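Local atomic coordinates of diacylglycerol kinase (Bacillus anthracis, PDB entry 3S40), a protein that probably phosphorylates diacylglycerol or a related lipid with a nucleotide as phosphate donor. Residues F8-G20 and Y56-F70. Sequence-based numbering, arbitrary orientation.
Sequences FEKVLLIVNPKAG and YCQEFASKVDLIIVF
The main chain of Lys10 is bonded twice to Asp65, once to its carboxylate and once to its backbone N, just before the parallel strands 11-15 and 66-70 begin. Lys10 N gives its hydrogen to Asp65 OD2 at 2.8 Å, on the anti lone pair, and Lys10 O accepts from Asp65 N at 2.8 Å, with a weak third bond from Leu66 N. A short carboxylate suits this place: CG stands beside its own backbone N (chi1 -52°), and OD2 reaches the neighbouring main chain. Leu12, Ile14 and Asn16 then continue the pairing through nearly straight bonds, among them Ile68 N to Leu12 O at 2.7 Å.

Helix 52-60 lies over the sheet face bearing Leu12 and Ile14. Leu12 CD2 packs on Phe60 CB at 3.8 Å, the two side chains crossing at about a right angle. With CG1 anti to the carbonyl carbon (chi1 -62°), Ile14 extends CD1 to Cys57 SG at 3.8 Å and to Ile67 CG2, while its CG2 meets the Tyr56 ring edge.

On the other face, Leu13 CD1 presses tightly on Ile68 CG2 at 3.5 Å, and Leu66 CB sits over the Phe8 ring. Ala19 turns its methyl toward the Phe70 ring and sets CB over one face as a CH-pi contact, 4.1 Å from the centroid.

Branched, aliphatic and aromatic side chains thus line both faces of this central strand pair in a four-stranded, Rossmann-like parallel sheet, buried with the packing around them, and its backbone polar groups are satisfied largely by interstrand bonds.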
loop_
_atom_site.group_PDB
_atom_site.type_symbol
_atom_site.label_atom_id
_atom_site.label_comp_id
_atom_site.label_asym_id
_atom_site.label_seq_id
_atom_site.Cartn_x
_atom_site.Cartn_y
_atom_site.Cartn_z
ATOM N N PHE A 8 -0.005 -23.682 -3.128
ATOM C CA PHE A 8 1.274 -23.052 -3.430
ATOM C C PHE A 8 2.392 -24.085 -3.434
ATOM O O PHE A 8 2.915 -24.439 -2.386
ATOM C CB PHE A 8 1.605 -21.971 -2.405
ATOM C CG PHE A 8 0.555 -20.912 -2.286
ATOM C CD1 PHE A 8 0.237 -20.108 -3.373
ATOM C CD2 PHE A 8 -0.102 -20.712 -1.081
ATOM C CE1 PHE A 8 -0.745 -19.121 -3.269
ATOM C CE2 PHE A 8 -1.088 -19.716 -0.961
ATOM C CZ PHE A 8 -1.405 -18.928 -2.053
ATOM N N GLU A 9 2.763 -24.547 -4.622
ATOM C CA GLU A 9 3.719 -25.641 -4.743
ATOM C C GLU A 9 5.116 -25.160 -4.355
ATOM O O GLU A 9 5.831 -25.837 -3.635
ATOM C CB GLU A 9 3.715 -26.158 -6.172
ATOM C CG GLU A 9 4.135 -27.599 -6.308
ATOM C CD GLU A 9 4.084 -28.065 -7.750
ATOM O OE1 GLU A 9 5.113 -27.940 -8.452
ATOM O OE2 GLU A 9 3.010 -28.542 -8.179
ATOM N N LYS A 10 5.487 -23.970 -4.820
ATOM C CA LYS A 10 6.770 -23.382 -4.471
ATOM C C LYS A 10 6.593 -21.997 -3.880
ATOM O O LYS A 10 5.818 -21.154 -4.385
ATOM C CB LYS A 10 7.700 -23.341 -5.684
ATOM C CG LYS A 10 8.021 -24.727 -6.215
ATOM C CD LYS A 10 8.392 -24.683 -7.669
ATOM C CE LYS A 10 9.874 -24.512 -7.858
ATOM N NZ LYS A 10 10.361 -25.437 -8.926
ATOM N N VAL A 11 7.316 -21.780 -2.797
ATOM C CA VAL A 11 7.241 -20.548 -2.018
ATOM C C VAL A 11 8.632 -19.927 -1.891
ATOM O O VAL A 11 9.633 -20.627 -1.653
ATOM C CB VAL A 11 6.650 -20.816 -0.603
ATOM C CG1 VAL A 11 6.581 -19.530 0.223
ATOM C CG2 VAL A 11 5.273 -21.503 -0.701
ATOM N N LEU A 12 8.683 -18.613 -2.070
ATOM C CA LEU A 12 9.843 -17.800 -1.725
ATOM C C LEU A 12 9.548 -16.894 -0.534
ATOM O O LEU A 12 8.545 -16.176 -0.531
ATOM C CB LEU A 12 10.221 -16.913 -2.905
ATOM C CG LEU A 12 11.244 -15.809 -2.602
ATOM C CD1 LEU A 12 12.600 -16.389 -2.166
ATOM C CD2 LEU A 12 11.383 -14.890 -3.801
ATOM N N LEU A 13 10.430 -16.914 0.464
ATOM C CA LEU A 13 10.402 -15.956 1.566
ATOM C C LEU A 13 11.587 -15.000 1.451
ATOM O O LEU A 13 12.754 -15.421 1.482
ATOM C CB LEU A 13 10.443 -16.684 2.933
ATOM C CG LEU A 13 10.660 -15.809 4.181
ATOM C CD1 LEU A 13 9.444 -14.899 4.409
ATOM C CD2 LEU A 13 10.932 -16.611 5.463
ATOM N N ILE A 14 11.291 -13.717 1.300
ATOM C CA ILE A 14 12.337 -12.688 1.271
ATOM C C ILE A 14 12.443 -12.086 2.651
ATOM O O ILE A 14 11.448 -11.632 3.213
ATOM C CB ILE A 14 12.035 -11.569 0.247
ATOM C CG1 ILE A 14 11.978 -12.167 -1.161
ATOM C CG2 ILE A 14 13.099 -10.431 0.332
ATOM C CD1 ILE A 14 11.315 -11.270 -2.215
ATOM N N VAL A 15 13.651 -12.094 3.200
ATOM C CA VAL A 15 13.890 -11.586 4.547
ATOM C C VAL A 15 14.803 -10.374 4.539
ATOM O O VAL A 15 15.932 -10.450 4.057
ATOM C CB VAL A 15 14.568 -12.651 5.429
ATOM C CG1 VAL A 15 15.042 -12.028 6.745
ATOM C CG2 VAL A 15 13.609 -13.822 5.674
ATOM N N ASN A 16 14.308 -9.264 5.076
ATOM C CA ASN A 16 15.152 -8.114 5.396
ATOM C C ASN A 16 15.723 -8.319 6.795
ATOM O O ASN A 16 14.987 -8.248 7.786
ATOM C CB ASN A 16 14.334 -6.818 5.329
ATOM C CG ASN A 16 15.150 -5.587 5.691
ATOM O OD1 ASN A 16 16.332 -5.680 5.999
ATOM N ND2 ASN A 16 14.517 -4.422 5.642
ATOM N N PRO A 17 17.039 -8.589 6.883
ATOM C CA PRO A 17 17.665 -8.974 8.153
ATOM C C PRO A 17 17.563 -7.859 9.178
ATOM O O PRO A 17 17.618 -8.110 10.381
ATOM C CB PRO A 17 19.135 -9.216 7.766
ATOM C CG PRO A 17 19.137 -9.381 6.279
ATOM C CD PRO A 17 18.017 -8.519 5.784
ATOM N N LYS A 18 17.405 -6.632 8.700
ATOM C CA LYS A 18 17.229 -5.498 9.595
ATOM C C LYS A 18 15.811 -5.403 10.149
ATOM O O LYS A 18 15.566 -4.695 11.130
ATOM C CB LYS A 18 17.589 -4.186 8.889
ATOM C CG LYS A 18 19.052 -3.806 8.985
ATOM C CD LYS A 18 19.842 -4.240 7.765
ATOM C CE LYS A 18 21.305 -3.828 7.905
ATOM N NZ LYS A 18 22.083 -4.041 6.652
ATOM N N ALA A 19 14.872 -6.115 9.538
ATOM C CA ALA A 19 13.472 -5.894 9.889
ATOM C C ALA A 19 13.183 -6.383 11.304
ATOM O O ALA A 19 13.939 -7.165 11.865
ATOM C CB ALA A 19 12.537 -6.568 8.881
ATOM N N GLY A 20 12.083 -5.909 11.877
ATOM C CA GLY A 20 11.599 -6.451 13.124
ATOM C C GLY A 20 12.200 -5.795 14.353
ATOM O O GLY A 20 13.373 -5.416 14.369
ATOM N N TYR A 56 14.880 -9.949 -6.408
ATOM C CA TYR A 56 14.505 -11.330 -6.101
ATOM C C TYR A 56 13.105 -11.585 -6.638
ATOM O O TYR A 56 12.838 -12.645 -7.218
ATOM C CB TYR A 56 14.516 -11.621 -4.600
ATOM C CG TYR A 56 15.845 -11.497 -3.896
ATOM C CD1 TYR A 56 17.045 -11.552 -4.589
ATOM C CD2 TYR A 56 15.891 -11.324 -2.509
ATOM C CE1 TYR A 56 18.274 -11.445 -3.910
ATOM C CE2 TYR A 56 17.092 -11.215 -1.832
ATOM C CZ TYR A 56 18.280 -11.278 -2.531
ATOM O OH TYR A 56 19.460 -11.155 -1.836
ATOM N N CYS A 57 12.216 -10.605 -6.461
ATOM C CA CYS A 57 10.850 -10.752 -6.959
ATOM C C CYS A 57 10.866 -11.013 -8.441
ATOM O O CYS A 57 10.210 -11.931 -8.922
ATOM C CB CYS A 57 9.991 -9.516 -6.656
ATOM S SG CYS A 57 9.454 -9.426 -4.925
ATOM N N GLN A 58 11.624 -10.195 -9.160
ATOM C CA GLN A 58 11.681 -10.292 -10.612
ATOM C C GLN A 58 12.324 -11.595 -11.078
ATOM O O GLN A 58 11.904 -12.168 -12.066
ATOM C CB GLN A 58 12.372 -9.062 -11.210
ATOM C CG GLN A 58 11.443 -7.844 -11.119
ATOM C CD GLN A 58 12.065 -6.543 -11.572
ATOM O OE1 GLN A 58 13.282 -6.425 -11.699
ATOM N NE2 GLN A 58 11.225 -5.547 -11.797
ATOM N N GLU A 59 13.299 -12.096 -10.326
ATOM C CA GLU A 59 13.922 -13.348 -10.717
ATOM C C GLU A 59 13.022 -14.547 -10.440
ATOM O O GLU A 59 12.986 -15.483 -11.224
ATOM C CB GLU A 59 15.256 -13.529 -10.011
ATOM C CG GLU A 59 15.824 -14.908 -10.180
ATOM C CD GLU A 59 17.177 -15.046 -9.502
ATOM O OE1 GLU A 59 17.665 -14.031 -8.946
ATOM O OE2 GLU A 59 17.745 -16.161 -9.529
ATOM N N PHE A 60 12.310 -14.538 -9.317
ATOM C CA PHE A 60 11.523 -15.718 -8.947
ATOM C C PHE A 60 10.057 -15.669 -9.352
ATOM O O PHE A 60 9.336 -16.652 -9.196
ATOM C CB PHE A 60 11.639 -16.002 -7.451
ATOM C CG PHE A 60 12.963 -16.583 -7.070
ATOM C CD1 PHE A 60 13.127 -17.946 -6.970
ATOM C CD2 PHE A 60 14.053 -15.756 -6.834
ATOM C CE1 PHE A 60 14.347 -18.478 -6.618
ATOM C CE2 PHE A 60 15.278 -16.277 -6.486
ATOM C CZ PHE A 60 15.429 -17.644 -6.378
ATOM N N ALA A 61 9.632 -14.524 -9.876
ATOM C CA ALA A 61 8.231 -14.331 -10.272
ATOM C C ALA A 61 7.647 -15.459 -11.136
ATOM O O ALA A 61 6.531 -15.878 -10.910
ATOM C CB ALA A 61 8.042 -12.970 -10.934
ATOM N N SER A 62 8.400 -15.971 -12.104
ATOM C CA SER A 62 7.888 -17.046 -12.945
ATOM C C SER A 62 8.207 -18.429 -12.384
ATOM O O SER A 62 7.858 -19.443 -12.982
ATOM C CB SER A 62 8.443 -16.940 -14.371
ATOM O OG SER A 62 9.815 -17.304 -14.405
ATOM N N LYS A 63 8.868 -18.481 -11.242
ATOM C CA LYS A 63 9.305 -19.769 -10.720
ATOM C C LYS A 63 8.571 -20.223 -9.469
ATOM O O LYS A 63 8.606 -21.407 -9.144
ATOM C CB LYS A 63 10.819 -19.762 -10.464
ATOM C CG LYS A 63 11.628 -19.277 -11.652
ATOM C CD LYS A 63 13.125 -19.556 -11.487
ATOM C CE LYS A 63 13.768 -18.684 -10.414
ATOM N NZ LYS A 63 15.262 -18.801 -10.416
ATOM N N VAL A 64 7.923 -19.299 -8.757
ATOM C CA VAL A 64 7.211 -19.668 -7.536
ATOM C C VAL A 64 5.750 -19.272 -7.596
ATOM O O VAL A 64 5.352 -18.481 -8.436
ATOM C CB VAL A 64 7.831 -19.035 -6.250
ATOM C CG1 VAL A 64 9.203 -19.672 -5.920
ATOM C CG2 VAL A 64 7.949 -17.512 -6.375
ATOM N N ASP A 65 4.967 -19.800 -6.667
ATOM C CA ASP A 65 3.531 -19.549 -6.613
ATOM C C ASP A 65 3.185 -18.514 -5.564
ATOM O O ASP A 65 2.144 -17.883 -5.644
ATOM C CB ASP A 65 2.777 -20.850 -6.324
ATOM C CG ASP A 65 3.174 -21.960 -7.290
ATOM O OD1 ASP A 65 2.819 -21.854 -8.486
ATOM O OD2 ASP A 65 3.864 -22.913 -6.866
ATOM N N LEU A 66 4.074 -18.339 -4.595
ATOM C CA LEU A 66 3.837 -17.426 -3.491
ATOM C C LEU A 66 5.147 -16.750 -3.143
ATOM O O LEU A 66 6.181 -17.426 -2.989
ATOM C CB LEU A 66 3.320 -18.211 -2.278
ATOM C CG LEU A 66 3.096 -17.420 -0.982
ATOM C CD1 LEU A 66 2.067 -16.267 -1.189
ATOM C CD2 LEU A 66 2.655 -18.345 0.161
ATOM N N ILE A 67 5.118 -15.430 -3.049
ATOM C CA ILE A 67 6.251 -14.661 -2.533
ATOM C C ILE A 67 5.867 -14.018 -1.202
ATOM O O ILE A 67 4.886 -13.283 -1.115
ATOM C CB ILE A 67 6.734 -13.571 -3.522
ATOM C CG1 ILE A 67 7.311 -14.222 -4.793
ATOM C CG2 ILE A 67 7.786 -12.672 -2.867
ATOM C CD1 ILE A 67 8.034 -13.269 -5.723
ATOM N N ILE A 68 6.620 -14.331 -0.153
ATOM C CA ILE A 68 6.374 -13.760 1.165
ATOM C C ILE A 68 7.445 -12.734 1.439
ATOM O O ILE A 68 8.624 -12.989 1.194
ATOM C CB ILE A 68 6.434 -14.837 2.256
ATOM C CG1 ILE A 68 5.506 -15.996 1.882
ATOM C CG2 ILE A 68 6.112 -14.235 3.640
ATOM C CD1 ILE A 68 5.592 -17.174 2.837
ATOM N N VAL A 69 7.059 -11.559 1.915
ATOM C CA VAL A 69 8.073 -10.560 2.279
ATOM C C VAL A 69 8.044 -10.258 3.775
ATOM O O VAL A 69 7.013 -9.873 4.308
ATOM C CB VAL A 69 7.915 -9.275 1.436
ATOM C CG1 VAL A 69 6.485 -8.776 1.492
ATOM C CG2 VAL A 69 8.910 -8.211 1.882
ATOM N N PHE A 70 9.168 -10.486 4.461
ATOM C CA PHE A 70 9.318 -10.056 5.842
ATOM C C PHE A 70 10.054 -8.735 5.874
ATOM O O PHE A 70 11.248 -8.684 5.603
ATOM C CB PHE A 70 10.088 -11.079 6.674
ATOM C CG PHE A 70 10.371 -10.613 8.093
ATOM C CD1 PHE A 70 9.377 -10.024 8.856
ATOM C CD2 PHE A 70 11.623 -10.795 8.668
ATOM C CE1 PHE A 70 9.624 -9.597 10.170
ATOM C CE2 PHE A 70 11.879 -10.379 9.983
ATOM C CZ PHE A 70 10.884 -9.776 10.731
#